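Local coordinates for alpha-fucosidase GH29 (Fusarium graminearum, PDB 4PSR), which is a GH29 glycoside hydrolase that releases L-fucose, probably from alpha-1,6-linked fucose on the core N-acetylglucosamine of glycoproteins, at residues S309-T314 against L340-P345. Sequence-based numbering, arbitrary orientation.
Sequences SSWSYT and LLNISP. With FUL (beta-L-fucopyranose), chain M.
Ser312 and Ser344 bring the backbones to 5.0 Å between their CA atoms where the loop following strand 300-305 passes the C-terminal end of strand 337-343, the eighth strand of the TIM barrel. Two side chains of 340-345 grip one carbonyl, that of Trp311. Asn342 ND2 donates to Trp311 O at 2.9 Å, with an N-H...O angle of 156°, in the carbonyl plane and on a lone pair; Ser344 OG donates to the same Trp311 O at 2.8 Å from well above that plane. Asn342 CG is anti to its backbone N (chi1 173°), which carries CG toward the loop, while OD1 is hydrogen-bonded to His34 ND1, so both ends of the amide are held. His34 is also hydrogen-bonded to the fucose through NE2, which makes Asn342 a second-shell residue. Asn342 CB lies at the six-membered rim of the indole, 3.5 Å from Trp311 CE3, with amide and ring planes 61° apart. One indole face carries the fucose methyl: FUL C6 sits 3.6 Å from Trp311 CZ2, offset toward the rim, consistent with CH-pi stacking of the sugar on the tryptophan at the active site. Beyond the carbonyl, Tyr313 CB packs against the backbone oxygens of Ser344 and Pro345. A water closes this end, accepting from Tyr313 N at 2.8 Å and donating to Pro345 O at 2.7 Å.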
ATOM      1  N   SER A 309     -11.950  -6.433 -11.907  0.61 14.76           N
ATOM      2  CA  SER A 309     -13.113  -7.086 -11.357  0.61 18.52           C
ATOM      3  C   SER A 309     -12.880  -7.164  -9.799  0.61 17.27           C
ATOM      4  O   SER A 309     -12.833  -6.132  -9.162  0.61 19.95           O
ATOM      5  CB  SER A 309     -13.334  -8.405 -12.134  0.61 20.90           C
ATOM      6  OG  SER A 309     -13.488  -8.154 -13.570  0.61 15.50           O
ATOM      7  N   SER A 310     -12.771  -8.368  -9.235  1.00 23.92           N
ATOM      8  CA  SER A 310     -12.328  -8.806  -7.889  1.00 15.44           C
ATOM      9  C   SER A 310     -10.819  -8.984  -7.578  1.00 14.29           C
ATOM     10  O   SER A 310     -10.007  -8.804  -8.473  1.00 16.71           O
ATOM     11  CB  SER A 310     -13.123 -10.098  -7.659  1.00 26.49           C
ATOM     12  OG  SER A 310     -12.376 -11.238  -7.364  1.00 16.33           O
ATOM     13  N   TRP A 311     -10.452  -9.289  -6.334  1.00 12.89           N
ATOM     14  CA  TRP A 311      -9.046  -9.557  -5.944  1.00 12.66           C
ATOM     15  C   TRP A 311      -8.618 -10.980  -6.348  1.00 12.20           C
ATOM     16  O   TRP A 311      -7.427 -11.263  -6.498  1.00 12.26           O
ATOM     17  CB  TRP A 311      -8.794  -9.328  -4.433  1.00 14.36           C
ATOM     18  CG  TRP A 311      -9.094  -7.932  -4.003  1.00 14.91           C
ATOM     19  CD1 TRP A 311     -10.321  -7.431  -3.700  1.00 15.90           C
ATOM     20  CD2 TRP A 311      -8.163  -6.847  -3.829  1.00 15.98           C
ATOM     21  NE1 TRP A 311     -10.224  -6.117  -3.360  1.00 16.43           N
ATOM     22  CE2 TRP A 311      -8.909  -5.728  -3.430  1.00 17.48           C
ATOM     23  CE3 TRP A 311      -6.772  -6.718  -3.964  1.00 12.09           C
ATOM     24  CZ2 TRP A 311      -8.322  -4.492  -3.173  1.00 14.54           C
ATOM     25  CZ3 TRP A 311      -6.185  -5.494  -3.695  1.00 11.83           C
ATOM     26  CH2 TRP A 311      -6.959  -4.394  -3.319  1.00 14.19           C
ATOM     27  N   SER A 312      -9.581 -11.874  -6.527  1.00 10.33           N
ATOM     28  CA  SER A 312      -9.309 -13.276  -6.850  1.00 10.41           C
ATOM     29  C   SER A 312      -9.856 -13.594  -8.254  1.00 12.07           C
ATOM     30  O   SER A 312     -10.794 -12.978  -8.725  1.00 13.01           O
ATOM     31  CB  SER A 312      -9.959 -14.133  -5.774  1.00 14.37           C
ATOM     32  OG  SER A 312      -9.858 -15.519  -6.033  1.00 14.86           O
ATOM     33  N   TYR A 313      -9.217 -14.532  -8.952  1.00 10.64           N
ATOM     34  CA  TYR A 313      -9.589 -14.862 -10.313  1.00 11.19           C
ATOM     35  C   TYR A 313     -11.032 -15.305 -10.423  1.00 11.07           C
ATOM     36  O   TYR A 313     -11.478 -16.153  -9.678  1.00 11.50           O
ATOM     37  CB  TYR A 313      -8.669 -15.979 -10.865  1.00 11.70           C
ATOM     38  CG  TYR A 313      -9.021 -16.321 -12.286  1.00 11.37           C
ATOM     39  CD1 TYR A 313      -8.492 -15.576 -13.335  1.00 12.87           C
ATOM     40  CD2 TYR A 313      -9.896 -17.357 -12.595  1.00 12.34           C
ATOM     41  CE1 TYR A 313      -8.846 -15.832 -14.647  1.00 13.83           C
ATOM     42  CE2 TYR A 313     -10.240 -17.611 -13.918  1.00 13.99           C
ATOM     43  CZ  TYR A 313      -9.691 -16.830 -14.917  1.00 13.17           C
ATOM     44  OH  TYR A 313     -10.013 -17.058 -16.244  1.00 19.83           O
ATOM     45  N   THR A 314     -11.724 -14.755 -11.418  1.00 11.27           N
ATOM     46  CA  THR A 314     -13.068 -15.213 -11.759  1.00 12.39           C
ATOM     47  C   THR A 314     -13.153 -15.383 -13.271  1.00 10.54           C
ATOM     48  O   THR A 314     -12.477 -14.690 -14.040  1.00 11.93           O
ATOM     49  CB  THR A 314     -14.137 -14.197 -11.271  1.00 11.37           C
ATOM     50  OG1 THR A 314     -13.932 -12.919 -11.894  1.00 13.25           O
ATOM     51  CG2 THR A 314     -14.087 -14.022  -9.759  1.00 12.64           C
ATOM     52  N   LEU A 340       1.300  -1.869  -2.854  1.00 10.46           N
ATOM     53  CA  LEU A 340       1.327  -3.334  -2.865  1.00 11.10           C
ATOM     54  C   LEU A 340       0.292  -3.804  -3.872  1.00  9.98           C
ATOM     55  O   LEU A 340      -0.931  -3.627  -3.678  1.00  9.71           O
ATOM     56  CB  LEU A 340       1.003  -3.878  -1.456  1.00  9.24           C
ATOM     57  CG  LEU A 340       0.825  -5.395  -1.331  1.00  9.31           C
ATOM     58  CD1 LEU A 340       2.049  -6.161  -1.832  1.00 10.42           C
ATOM     59  CD2 LEU A 340       0.471  -5.771   0.128  1.00  9.73           C
ATOM     60  N   LEU A 341       0.780  -4.378  -4.981  1.00  9.06           N
ATOM     61  CA  LEU A 341      -0.059  -4.806  -6.092  1.00  9.30           C
ATOM     62  C   LEU A 341      -0.488  -6.251  -5.993  1.00  9.48           C
ATOM     63  O   LEU A 341       0.329  -7.171  -5.862  1.00 11.17           O
ATOM     64  CB  LEU A 341       0.683  -4.581  -7.416  1.00 10.99           C
ATOM     65  CG  LEU A 341      -0.042  -4.999  -8.689  1.00 10.22           C
ATOM     66  CD1 LEU A 341      -1.306  -4.187  -8.931  1.00 13.47           C
ATOM     67  CD2 LEU A 341       0.914  -4.911  -9.876  1.00 14.34           C
ATOM     68  N   ASN A 342      -1.797  -6.462  -6.093  1.00  9.86           N
ATOM     69  CA  ASN A 342      -2.372  -7.805  -6.063  1.00 10.07           C
ATOM     70  C   ASN A 342      -2.502  -8.421  -7.441  1.00 10.99           C
ATOM     71  O   ASN A 342      -2.963  -7.737  -8.382  1.00 10.96           O
ATOM     72  CB  ASN A 342      -3.750  -7.798  -5.384  1.00 10.57           C
ATOM     73  CG  ASN A 342      -4.435  -9.119  -5.474  1.00  9.69           C
ATOM     74  OD1 ASN A 342      -4.101 -10.031  -4.739  1.00 11.08           O
ATOM     75  ND2 ASN A 342      -5.394  -9.236  -6.369  1.00 11.39           N
ATOM     76  N   ILE A 343      -2.099  -9.692  -7.554  1.00 10.15           N
ATOM     77  CA  ILE A 343      -2.317 -10.508  -8.755  1.00 11.83           C
ATOM     78  C   ILE A 343      -3.217 -11.681  -8.401  1.00  9.68           C
ATOM     79  O   ILE A 343      -3.423 -11.996  -7.206  1.00 10.28           O
ATOM     80  CB  ILE A 343      -0.959 -10.953  -9.406  1.00  9.69           C
ATOM     81  CG1 ILE A 343      -0.210 -11.913  -8.494  1.00 11.08           C
ATOM     82  CG2 ILE A 343      -0.136  -9.699  -9.720  1.00 11.46           C
ATOM     83  CD1 ILE A 343       1.137 -12.430  -9.088  1.00 11.60           C
ATOM     84  N   SER A 344      -3.749 -12.326  -9.438  1.00 10.25           N
ATOM     85  CA  SER A 344      -4.896 -13.231  -9.279  1.00 11.10           C
ATOM     86  C   SER A 344      -4.744 -14.527 -10.071  1.00 10.17           C
ATOM     87  O   SER A 344      -5.322 -14.657 -11.159  1.00 11.22           O
ATOM     88  CB  SER A 344      -6.171 -12.526  -9.736  1.00 11.99           C
ATOM     89  OG  SER A 344      -6.343 -11.264  -9.101  1.00 12.75           O
ATOM     90  N   PRO A 345      -3.984 -15.485  -9.527  1.00 10.80           N
ATOM     91  CA  PRO A 345      -3.874 -16.785 -10.206  1.00 10.77           C
ATOM     92  C   PRO A 345      -5.222 -17.512 -10.255  1.00 10.67           C
ATOM     93  O   PRO A 345      -6.056 -17.377  -9.349  1.00 11.52           O
ATOM     94  CB  PRO A 345      -2.870 -17.555  -9.335  1.00 11.87           C
ATOM     95  CG  PRO A 345      -2.160 -16.499  -8.501  1.00 11.79           C
ATOM     96  CD  PRO A 345      -3.191 -15.416  -8.293  1.00 11.48           C
TER
HETATM   97  C1  FUL M 622     -10.669  -6.065   1.934  1.00 13.49           C
HETATM   98  C2  FUL M 622     -11.118  -7.511   1.866  1.00 16.14           C
HETATM   99  O2  FUL M 622     -12.452  -7.692   2.365  1.00 13.61           O
HETATM  100  C3  FUL M 622     -11.036  -7.902   0.414  1.00 13.34           C
HETATM  101  O3  FUL M 622     -11.517  -9.220   0.268  1.00 12.57           O
HETATM  102  C4  FUL M 622      -9.592  -7.786  -0.004  1.00 13.81           C
HETATM  103  O4  FUL M 622      -8.812  -8.729   0.724  1.00 13.00           O
HETATM  104  C5  FUL M 622      -9.108  -6.364   0.249  1.00 14.89           C
HETATM  105  C6  FUL M 622      -7.640  -6.175  -0.070  1.00 15.82           C
HETATM  106  O5  FUL M 622      -9.306  -5.953   1.599  1.00 13.26           O
HETATM  107  O1  FUL M 622     -10.807  -5.619   3.259  1.00 15.10           O
HETATM  108  O   HOH W   1      -6.771 -15.318  -7.750  1.00 12.94           O